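Local coordinates for protein IAA acetyltransferase (Bacillus cereus ATCC 14579, PDB 1Y9K) that probably acts as an N-acetyltransferase of the GNAT family, transferring an acetyl group to an amine, at residues 7-12 with 38-43; 121-126 with 143-148; 60-65 with 91-96. All coordinates share one frame; numbering follows the deposited sequence.

Contact 1. Residues 7-12 with 38-43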
loop_
_atom_site.group_PDB
_atom_site.type_symbol
_atom_site.label_atom_id
_atom_site.label_comp_id
_atom_site.label_asym_id
_atom_site.label_seq_id
_atom_site.Cartn_x
_atom_site.Cartn_y
_atom_site.Cartn_z
ATOM N N ILE A 7 14.944 1.101 4.691
ATOM C CA ILE A 7 14.074 0.484 3.684
ATOM C C ILE A 7 14.892 -0.172 2.579
ATOM O O ILE A 7 15.808 0.429 2.036
ATOM C CB ILE A 7 13.070 1.505 3.054
ATOM C CG1 ILE A 7 12.292 2.256 4.143
ATOM C CG2 ILE A 7 12.125 0.800 2.077
ATOM C CD1 ILE A 7 11.391 3.387 3.626
ATOM N N GLU A 8 14.540 -1.404 2.237
ATOM C CA GLU A 8 15.280 -2.169 1.233
ATOM C C GLU A 8 14.374 -3.141 0.466
ATOM O O GLU A 8 13.311 -3.522 0.944
ATOM C CB GLU A 8 16.494 -2.896 1.881
ATOM C CG GLU A 8 16.234 -3.489 3.289
ATOM C CD GLU A 8 17.512 -3.892 4.055
ATOM O OE1 GLU A 8 18.337 -3.006 4.401
ATOM O OE2 GLU A 8 17.673 -5.104 4.342
ATOM N N ARG A 9 14.796 -3.515 -0.736
ATOM C CA ARG A 9 14.145 -4.579 -1.490
ATOM C C ARG A 9 14.325 -5.956 -0.875
ATOM O O ARG A 9 15.377 -6.275 -0.314
ATOM C CB ARG A 9 14.683 -4.638 -2.909
ATOM C CG ARG A 9 13.856 -3.851 -3.851
ATOM C CD ARG A 9 13.597 -4.600 -5.128
ATOM N NE ARG A 9 12.685 -5.712 -4.909
ATOM C CZ ARG A 9 12.350 -6.578 -5.853
ATOM N NH1 ARG A 9 12.846 -6.453 -7.082
ATOM N NH2 ARG A 9 11.518 -7.566 -5.568
ATOM N N ILE A 10 13.290 -6.777 -1.005
ATOM C CA ILE A 10 13.375 -8.170 -0.619
ATOM C C ILE A 10 12.913 -9.026 -1.787
ATOM O O ILE A 10 12.118 -8.565 -2.605
ATOM C CB ILE A 10 12.546 -8.491 0.661
ATOM C CG1 ILE A 10 11.096 -8.039 0.503
ATOM C CG2 ILE A 10 13.201 -7.870 1.909
ATOM C CD1 ILE A 10 10.107 -8.984 1.103
ATOM N N PRO A 11 13.429 -10.267 -1.887
ATOM C CA PRO A 11 12.896 -11.190 -2.891
ATOM C C PRO A 11 11.495 -11.676 -2.507
ATOM O O PRO A 11 11.146 -11.690 -1.325
ATOM C CB PRO A 11 13.901 -12.343 -2.869
ATOM C CG PRO A 11 14.478 -12.311 -1.509
ATOM C CD PRO A 11 14.516 -10.880 -1.095
ATOM N N LYS A 12 10.701 -12.066 -3.497
ATOM C CA LYS A 12 9.324 -12.519 -3.250
ATOM C C LYS A 12 9.215 -13.778 -2.369
ATOM O O LYS A 12 8.183 -14.014 -1.736
ATOM C CB LYS A 12 8.558 -12.688 -4.567
ATOM C CG LYS A 12 9.313 -13.372 -5.691
ATOM C CD LYS A 12 8.736 -12.923 -7.026
ATOM C CE LYS A 12 9.262 -13.752 -8.202
ATOM N NZ LYS A 12 8.930 -13.089 -9.519
ATOM N N LEU A 38 7.009 -5.799 -6.992
ATOM C CA LEU A 38 8.261 -5.526 -6.298
ATOM C C LEU A 38 7.963 -5.147 -4.858
ATOM O O LEU A 38 7.226 -4.191 -4.603
ATOM C CB LEU A 38 9.035 -4.387 -6.986
ATOM C CG LEU A 38 9.230 -4.394 -8.507
ATOM C CD1 LEU A 38 9.587 -3.000 -9.030
ATOM C CD2 LEU A 38 10.285 -5.405 -8.927
ATOM N N THR A 39 8.550 -5.892 -3.925
ATOM C CA THR A 39 8.288 -5.717 -2.502
ATOM C C THR A 39 9.475 -5.082 -1.783
ATOM O O THR A 39 10.603 -5.545 -1.905
ATOM C CB THR A 39 7.942 -7.057 -1.832
ATOM O OG1 THR A 39 6.943 -7.738 -2.601
ATOM C CG2 THR A 39 7.435 -6.839 -0.419
ATOM N N TYR A 40 9.202 -4.014 -1.037
ATOM C CA TYR A 40 10.209 -3.349 -0.220
ATOM C C TYR A 40 9.788 -3.396 1.244
ATOM O O TYR A 40 8.610 -3.232 1.551
ATOM C CB TYR A 40 10.421 -1.902 -0.690
ATOM C CG TYR A 40 10.829 -1.801 -2.145
ATOM C CD1 TYR A 40 9.915 -2.084 -3.166
ATOM C CD2 TYR A 40 12.123 -1.420 -2.504
ATOM C CE1 TYR A 40 10.270 -2.005 -4.505
ATOM C CE2 TYR A 40 12.495 -1.334 -3.848
ATOM C CZ TYR A 40 11.557 -1.636 -4.842
ATOM O OH TYR A 40 11.903 -1.568 -6.180
ATOM N N VAL A 41 10.735 -3.643 2.143
ATOM C CA VAL A 41 10.413 -3.659 3.574
ATOM C C VAL A 41 11.113 -2.548 4.356
ATOM O O VAL A 41 12.178 -2.086 3.968
ATOM C CB VAL A 41 10.651 -5.048 4.240
ATOM C CG1 VAL A 41 9.795 -6.115 3.577
ATOM C CG2 VAL A 41 12.146 -5.438 4.227
ATOM N N ALA A 42 10.483 -2.118 5.447
ATOM C CA ALA A 42 11.091 -1.193 6.401
ATOM C C ALA A 42 11.541 -1.966 7.644
ATOM O O ALA A 42 10.787 -2.788 8.187
ATOM C CB ALA A 42 10.114 -0.095 6.777
ATOM N N LYS A 43 12.774 -1.710 8.082
ATOM C CA LYS A 43 13.319 -2.349 9.284
ATOM C C LYS A 43 13.701 -1.321 10.344
ATOM O O LYS A 43 14.272 -0.279 10.011
ATOM C CB LYS A 43 14.538 -3.208 8.932
ATOM C CG LYS A 43 14.320 -4.149 7.769
ATOM C CD LYS A 43 15.423 -5.173 7.672
ATOM C CE LYS A 43 15.257 -5.995 6.405
ATOM N NZ LYS A 43 15.887 -7.337 6.514
#
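Ile7 lies near the start of strand 6-10, as the non-hydrogen-bonded partner of Ala42 in the antiparallel strand 38-43. Its CG1, anti to the carbonyl carbon, rests on Ala42 CB at 4.1 Å, while CG2 leans toward Tyr40 CB; on this face both Ile7 and Ala42 also meet Leu82 of helix 78-92. Glu8 and Val41 form the hydrogen-bonded pair: Glu8 N gives to Val41 O (3.0 Å) and Val41 N to Glu8 O (2.8 Å), both nearly along the C=O axes. With CG held between its own N and carbonyl carbon (chi1 39°), the Glu8 chain crosses that of Lys43 at about a right angle, and OE2 comes 3.6 Å from Lys43 NZ in a salt bridge. Arg9 returns to the Tyr40 side. Its chain brings NE over one face of the Tyr40 ring, toward the rim, and its bends carry the guanidinium onward until one of its faces lies over Leu38 CB, 4.1 Å from the plane. Ile10 turns to the other face, where CG2 packs 3.5 Å from Val41 CG2 and CD1 sits 3.7 Å from Thr39 CG2. Backbone bonds and apolar contacts thus carry the join of this N-terminal edge strand to the sheet, whereas the charged ends of Glu8 and Arg9 lie at its margin, where their electrostatic contribution is probably modest.

Contact 2. Residues 121-126 with 143-148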
loop_
_atom_site.group_PDB
_atom_site.type_symbol
_atom_site.label_atom_id
_atom_site.label_comp_id
_atom_site.label_asym_id
_atom_site.label_seq_id
_atom_site.Cartn_x
_atom_site.Cartn_y
_atom_site.Cartn_z
ATOM N N PHE A 121 -9.469 10.263 -7.582
ATOM C CA PHE A 121 -10.013 10.404 -8.941
ATOM C C PHE A 121 -11.176 9.464 -9.273
ATOM O O PHE A 121 -11.885 9.697 -10.230
ATOM C CB PHE A 121 -8.901 10.317 -10.011
ATOM C CG PHE A 121 -8.370 8.919 -10.246
ATOM C CD1 PHE A 121 -8.900 8.114 -11.252
ATOM C CD2 PHE A 121 -7.322 8.415 -9.482
ATOM C CE1 PHE A 121 -8.411 6.820 -11.473
ATOM C CE2 PHE A 121 -6.822 7.128 -9.708
ATOM C CZ PHE A 121 -7.369 6.333 -10.700
ATOM N N SER A 122 -11.388 8.426 -8.470
ATOM C CA SER A 122 -12.326 7.364 -8.832
ATOM C C SER A 122 -12.687 6.452 -7.653
ATOM O O SER A 122 -11.962 6.384 -6.664
ATOM C CB SER A 122 -11.722 6.514 -9.957
ATOM O OG SER A 122 -12.743 6.034 -10.805
ATOM N N ILE A 123 -13.804 5.742 -7.799
ATOM C CA ILE A 123 -14.334 4.812 -6.799
ATOM C C ILE A 123 -14.689 3.476 -7.476
ATOM O O ILE A 123 -15.502 3.461 -8.404
ATOM C CB ILE A 123 -15.623 5.376 -6.124
ATOM C CG1 ILE A 123 -15.382 6.770 -5.544
ATOM C CG2 ILE A 123 -16.130 4.434 -5.023
ATOM C CD1 ILE A 123 -16.592 7.690 -5.629
ATOM N N ASP A 124 -14.069 2.376 -7.043
ATOM C CA ASP A 124 -14.551 1.038 -7.401
ATOM C C ASP A 124 -15.592 0.623 -6.367
ATOM O O ASP A 124 -15.239 0.265 -5.239
ATOM C CB ASP A 124 -13.435 -0.024 -7.415
ATOM C CG ASP A 124 -12.375 0.218 -8.477
ATOM O OD1 ASP A 124 -12.645 0.905 -9.498
ATOM O OD2 ASP A 124 -11.248 -0.320 -8.293
ATOM N N PHE A 125 -16.866 0.657 -6.751
ATOM C CA PHE A 125 -17.955 0.316 -5.840
ATOM C C PHE A 125 -18.013 -1.173 -5.518
ATOM O O PHE A 125 -17.872 -2.008 -6.402
ATOM C CB PHE A 125 -19.305 0.800 -6.390
ATOM C CG PHE A 125 -19.431 2.291 -6.439
ATOM C CD1 PHE A 125 -19.328 2.972 -7.652
ATOM C CD2 PHE A 125 -19.632 3.028 -5.264
ATOM C CE1 PHE A 125 -19.432 4.368 -7.698
ATOM C CE2 PHE A 125 -19.731 4.420 -5.299
ATOM C CZ PHE A 125 -19.634 5.092 -6.520
ATOM N N ASP A 126 -18.227 -1.484 -4.243
ATOM C CA ASP A 126 -18.418 -2.855 -3.757
ATOM C C ASP A 126 -17.173 -3.734 -3.908
ATOM O O ASP A 126 -17.264 -4.961 -3.878
ATOM C CB ASP A 126 -19.634 -3.521 -4.422
ATOM C CG ASP A 126 -20.946 -2.850 -4.052
ATOM O OD1 ASP A 126 -21.199 -2.635 -2.840
ATOM O OD2 ASP A 126 -21.731 -2.552 -4.982
ATOM N N CYS A 143 -16.125 -0.796 5.286
ATOM C CA CYS A 143 -15.179 -0.694 4.193
ATOM C C CYS A 143 -15.775 -1.444 3.025
ATOM O O CYS A 143 -15.669 -2.668 2.933
ATOM C CB CYS A 143 -13.856 -1.317 4.603
ATOM S SG CYS A 143 -12.543 -1.022 3.444
ATOM N N ARG A 144 -16.383 -0.684 2.125
ATOM C CA ARG A 144 -17.233 -1.216 1.074
ATOM C C ARG A 144 -16.635 -0.967 -0.315
ATOM O O ARG A 144 -16.632 -1.842 -1.169
ATOM C CB ARG A 144 -18.599 -0.537 1.214
ATOM C CG ARG A 144 -19.665 -0.864 0.190
ATOM C CD ARG A 144 -20.906 -0.023 0.491
ATOM N NE ARG A 144 -21.249 -0.090 1.912
ATOM C CZ ARG A 144 -22.024 0.776 2.569
ATOM N NH1 ARG A 144 -22.574 1.819 1.951
ATOM N NH2 ARG A 144 -22.243 0.586 3.866
ATOM N N ASP A 145 -16.126 0.241 -0.522
ATOM C CA ASP A 145 -15.673 0.701 -1.831
ATOM C C ASP A 145 -14.187 1.043 -1.808
ATOM O O ASP A 145 -13.679 1.499 -0.780
ATOM C CB ASP A 145 -16.461 1.955 -2.227
ATOM C CG ASP A 145 -17.962 1.773 -2.105
ATOM O OD1 ASP A 145 -18.481 0.757 -2.602
ATOM O OD2 ASP A 145 -18.634 2.653 -1.530
HETATM N N MSE A 146 -13.499 0.832 -2.932
HETATM C CA MSE A 146 -12.102 1.250 -3.067
HETATM C C MSE A 146 -12.030 2.653 -3.660
HETATM O O MSE A 146 -12.468 2.902 -4.787
HETATM C CB MSE A 146 -11.297 0.252 -3.917
HETATM C CG MSE A 146 -9.769 0.415 -3.882
HETATM SE SE MSE A 146 -8.988 -0.029 -2.291
HETATM C CE MSE A 146 -8.416 -1.689 -2.670
ATOM N N ILE A 147 -11.496 3.579 -2.877
ATOM C CA ILE A 147 -11.206 4.917 -3.372
ATOM C C ILE A 147 -9.857 4.872 -4.092
ATOM O O ILE A 147 -8.861 4.374 -3.545
ATOM C CB ILE A 147 -11.196 5.985 -2.225
ATOM C CG1 ILE A 147 -12.485 5.927 -1.377
ATOM C CG2 ILE A 147 -10.934 7.383 -2.772
ATOM C CD1 ILE A 147 -13.790 5.915 -2.137
ATOM N N ARG A 148 -9.836 5.384 -5.319
ATOM C CA ARG A 148 -8.664 5.312 -6.188
ATOM C C ARG A 148 -7.990 6.677 -6.216
ATOM O O ARG A 148 -8.655 7.712 -6.402
ATOM C CB ARG A 148 -9.064 4.903 -7.614
ATOM C CG ARG A 148 -9.894 3.615 -7.732
ATOM C CD ARG A 148 -9.024 2.392 -7.525
ATOM N NE ARG A 148 -8.054 2.234 -8.614
ATOM C CZ ARG A 148 -6.932 1.517 -8.538
ATOM N NH1 ARG A 148 -6.622 0.878 -7.407
ATOM N NH2 ARG A 148 -6.117 1.439 -9.599
#
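Phe121 and Ser122 both stand opposite Arg148, a classic beta bulge in the antiparallel pairing of strand 119-124 with strand 141-152. The backbone is the tight part. Phe121 N reaches Arg148 O at 2.9 Å in an almost straight bond (173°), and Arg148 N gives to Ser122 O at 2.7 Å from above the carbonyl plane. Beyond the non-hydrogen-bonded pair Ile123 and Ile147, Asp124 and Met146 (a selenomethionine) exchange two bonds, Asp124 N to Met146 O at 2.8 Å and Met146 N to Asp124 O at 2.9 Å. Past the strand ends one carboxylate oxygen continues the pattern: Asp145 OD1 takes the Asp126 N-H at 2.8 Å on its anti lone pair, just before helix 127-131.

The side chains pack more loosely. At the bulge Arg148 CB lies over a face of the Phe121 ring, 4.1 Å from its centroid, a CH-pi contact. Ile123 runs alongside Ile147, CG1 to CD1, and also sets CG2 over a face of the exposed Phe125 ring. Asp124 OD2 comes no closer than 4.1 Å to Arg148 NE and lies well out of the guanidinium plane, so only a general attraction of charge is likely. Asp126 and Asp145 bring like charges near each other on this surface.

The Arg148 chain, bent at chi2 and chi3, carries NH1 to a salt bridge with Glu63 of strand 61-69. Met146 leans on Tyr127 and Phe128 of helix 127-131, and Asn104 OD1 accepts the backbone N-H groups of Arg144 and Asp145, just beyond strand 97-103.

Contact 3. Residues 60-65 with 91-96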
loop_
_atom_site.group_PDB
_atom_site.type_symbol
_atom_site.label_atom_id
_atom_site.label_comp_id
_atom_site.label_asym_id
_atom_site.label_seq_id
_atom_site.Cartn_x
_atom_site.Cartn_y
_atom_site.Cartn_z
ATOM N N LYS A 60 3.515 2.897 -18.172
ATOM C CA LYS A 60 4.237 3.929 -17.410
ATOM C C LYS A 60 3.605 4.186 -16.032
ATOM O O LYS A 60 3.825 5.238 -15.410
ATOM C CB LYS A 60 4.361 5.240 -18.225
ATOM C CG LYS A 60 5.222 5.159 -19.503
ATOM C CD LYS A 60 6.666 4.863 -19.140
ATOM C CE LYS A 60 7.528 4.471 -20.352
ATOM N NZ LYS A 60 8.608 3.505 -19.919
ATOM N N THR A 61 2.842 3.196 -15.564
ATOM C CA THR A 61 2.089 3.288 -14.324
ATOM C C THR A 61 2.457 2.172 -13.349
ATOM O O THR A 61 2.448 0.990 -13.708
ATOM C CB THR A 61 0.559 3.247 -14.600
ATOM O OG1 THR A 61 0.224 4.229 -15.586
ATOM C CG2 THR A 61 -0.243 3.530 -13.335
HETATM N N MSE A 62 2.775 2.558 -12.117
HETATM C CA MSE A 62 2.825 1.613 -11.007
HETATM C C MSE A 62 1.707 1.897 -9.995
HETATM O O MSE A 62 1.217 3.032 -9.876
HETATM C CB MSE A 62 4.209 1.587 -10.335
HETATM C CG MSE A 62 5.300 0.902 -11.199
HETATM SE SE MSE A 62 6.940 0.575 -10.484
HETATM C CE MSE A 62 7.414 2.096 -9.784
ATOM N N GLU A 63 1.291 0.847 -9.292
ATOM C CA GLU A 63 0.358 0.977 -8.202
ATOM C C GLU A 63 0.916 0.364 -6.929
ATOM O O GLU A 63 1.479 -0.730 -6.964
ATOM C CB GLU A 63 -0.960 0.296 -8.541
ATOM C CG GLU A 63 -2.020 0.528 -7.470
ATOM C CD GLU A 63 -3.403 0.074 -7.884
ATOM O OE1 GLU A 63 -3.651 -0.123 -9.100
ATOM O OE2 GLU A 63 -4.246 -0.077 -6.972
ATOM N N ILE A 64 0.745 1.070 -5.811
ATOM C CA ILE A 64 0.989 0.506 -4.484
ATOM C C ILE A 64 -0.150 -0.450 -4.119
ATOM O O ILE A 64 -1.244 -0.017 -3.749
ATOM C CB ILE A 64 1.161 1.596 -3.412
ATOM C CG1 ILE A 64 2.289 2.557 -3.825
ATOM C CG2 ILE A 64 1.484 0.950 -2.079
ATOM C CD1 ILE A 64 2.302 3.898 -3.102
HETATM N N MSE A 65 0.110 -1.749 -4.263
HETATM C CA MSE A 65 -0.929 -2.779 -4.107
HETATM C C MSE A 65 -1.189 -3.113 -2.656
HETATM O O MSE A 65 -2.246 -3.650 -2.300
HETATM C CB MSE A 65 -0.543 -4.061 -4.848
HETATM C CG MSE A 65 -0.466 -3.929 -6.375
HETATM SE SE MSE A 65 -1.933 -3.220 -7.155
HETATM C CE MSE A 65 -3.195 -4.382 -6.679
ATOM N N LYS A 91 9.704 6.646 -9.858
ATOM C CA LYS A 91 10.435 7.549 -10.754
ATOM C C LYS A 91 11.628 6.810 -11.341
ATOM O O LYS A 91 11.822 6.795 -12.556
ATOM C CB LYS A 91 10.925 8.794 -10.011
ATOM C CG LYS A 91 9.838 9.765 -9.604
ATOM C CD LYS A 91 10.402 10.856 -8.706
ATOM C CE LYS A 91 9.338 11.903 -8.369
ATOM N NZ LYS A 91 9.681 12.658 -7.115
ATOM N N GLY A 92 12.407 6.187 -10.457
ATOM C CA GLY A 92 13.573 5.385 -10.827
ATOM C C GLY A 92 13.320 4.400 -11.953
ATOM O O GLY A 92 14.179 4.219 -12.820
ATOM N N TYR A 93 12.143 3.773 -11.948
ATOM C CA TYR A 93 11.768 2.808 -12.990
ATOM C C TYR A 93 11.256 3.444 -14.289
ATOM O O TYR A 93 10.923 2.742 -15.244
ATOM C CB TYR A 93 10.785 1.766 -12.440
ATOM C CG TYR A 93 11.487 0.661 -11.673
ATOM C CD1 TYR A 93 11.467 0.631 -10.280
ATOM C CD2 TYR A 93 12.204 -0.341 -12.344
ATOM C CE1 TYR A 93 12.126 -0.371 -9.567
ATOM C CE2 TYR A 93 12.869 -1.349 -11.643
ATOM C CZ TYR A 93 12.824 -1.355 -10.253
ATOM O OH TYR A 93 13.467 -2.348 -9.546
ATOM N N GLY A 94 11.206 4.774 -14.322
ATOM C CA GLY A 94 10.777 5.498 -15.513
ATOM C C GLY A 94 9.275 5.689 -15.630
ATOM O O GLY A 94 8.778 6.066 -16.697
HETATM N N MSE A 95 8.545 5.435 -14.543
HETATM C CA MSE A 95 7.093 5.650 -14.517
HETATM C C MSE A 95 6.728 7.137 -14.449
HETATM O O MSE A 95 7.476 7.959 -13.892
HETATM C CB MSE A 95 6.426 4.887 -13.352
HETATM C CG MSE A 95 6.800 3.402 -13.245
HETATM SE SE MSE A 95 6.122 2.337 -14.520
HETATM C CE MSE A 95 7.521 2.172 -15.604
ATOM N N SER A 96 5.572 7.467 -15.020
ATOM C CA SER A 96 5.035 8.821 -14.952
ATOM C C SER A 96 3.783 8.923 -14.059
ATOM O O SER A 96 3.325 10.026 -13.757
ATOM C CB SER A 96 4.730 9.345 -16.359
ATOM O OG SER A 96 3.651 8.628 -16.936
#
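The beta-alpha-beta unit formed by strand 61-69, helix 78-92 and strand 97-103 brings the start of its first strand against the turn that leads from the helix into its last strand. The helix ends in a Schellman motif, in which Gly94 has positive phi (86°) and its N bonds back to Lys91 O at 2.8 Å. At these backbone angles a CB would be jammed against the preceding carbonyl oxygen, which suits glycine. The turn sends the chain back toward Lys60, whose carbonyl oxygen accepts the Ser96 N-H in the carbonyl plane at 2.9 Å. This is the hydrogen bond between the two segments, and it lies just ahead of the parallel pairing in which Lys60 and Met62 bond to Lys97.

Met95, a selenomethionine, is the buried centre of the contact. Its CG lies anti to the carbonyl carbon, and bends at chi2 and chi3 fold the chain so that SE sits 3.5 Å from Thr61 N, over the backbone between Lys60 and Thr61. Its CB lies beside Lys60 O. Met62, also a selenomethionine, crosses Met95 at about a right angle and packs CG to CG at 3.6 Å. Its own bend at chi3 turns CE toward Tyr93 CB, and SE lies obliquely 5.3 Å from the Tyr93 ring centroid, a Met-aromatic contact. On the exposed side the Lys60 chain runs past the turn, with CD 3.4 Å from Gly94 O, and Lys60 CB lies beside Ser96 OG.

The side chains of Met62 and Met95, meeting through their CG methylenes, thus fill the join, with Leu54 of strand 48-56 and Ala90 of helix 78-92 packing on Met62: a parallel beta-alpha-beta crossover, as in the central part of the GNAT fold.

Overall arrangement
All three contacts belong to one mixed sheet, but at different places in it. Contacts 1 and 2 are antiparallel strand pairings on opposite sides of the chain's centre, their centres 27 Å apart; contact 3 instead joins a strand start to a helix-ending turn. Contact 2 is a surface contact dominated by backbone bonds, whereas contacts 1 and 3 are partly buried, contact 1 mixing backbone bonds with aliphatic packing and contact 3 relying on selenomethionines and a single hydrogen bond. Tyr93 touches Leu38 and Tyr40, linking contacts 1 and 3. Contacts 2 and 3 meet through charge, Arg148 NH1 lying 2.6 Å from Glu63 OE2.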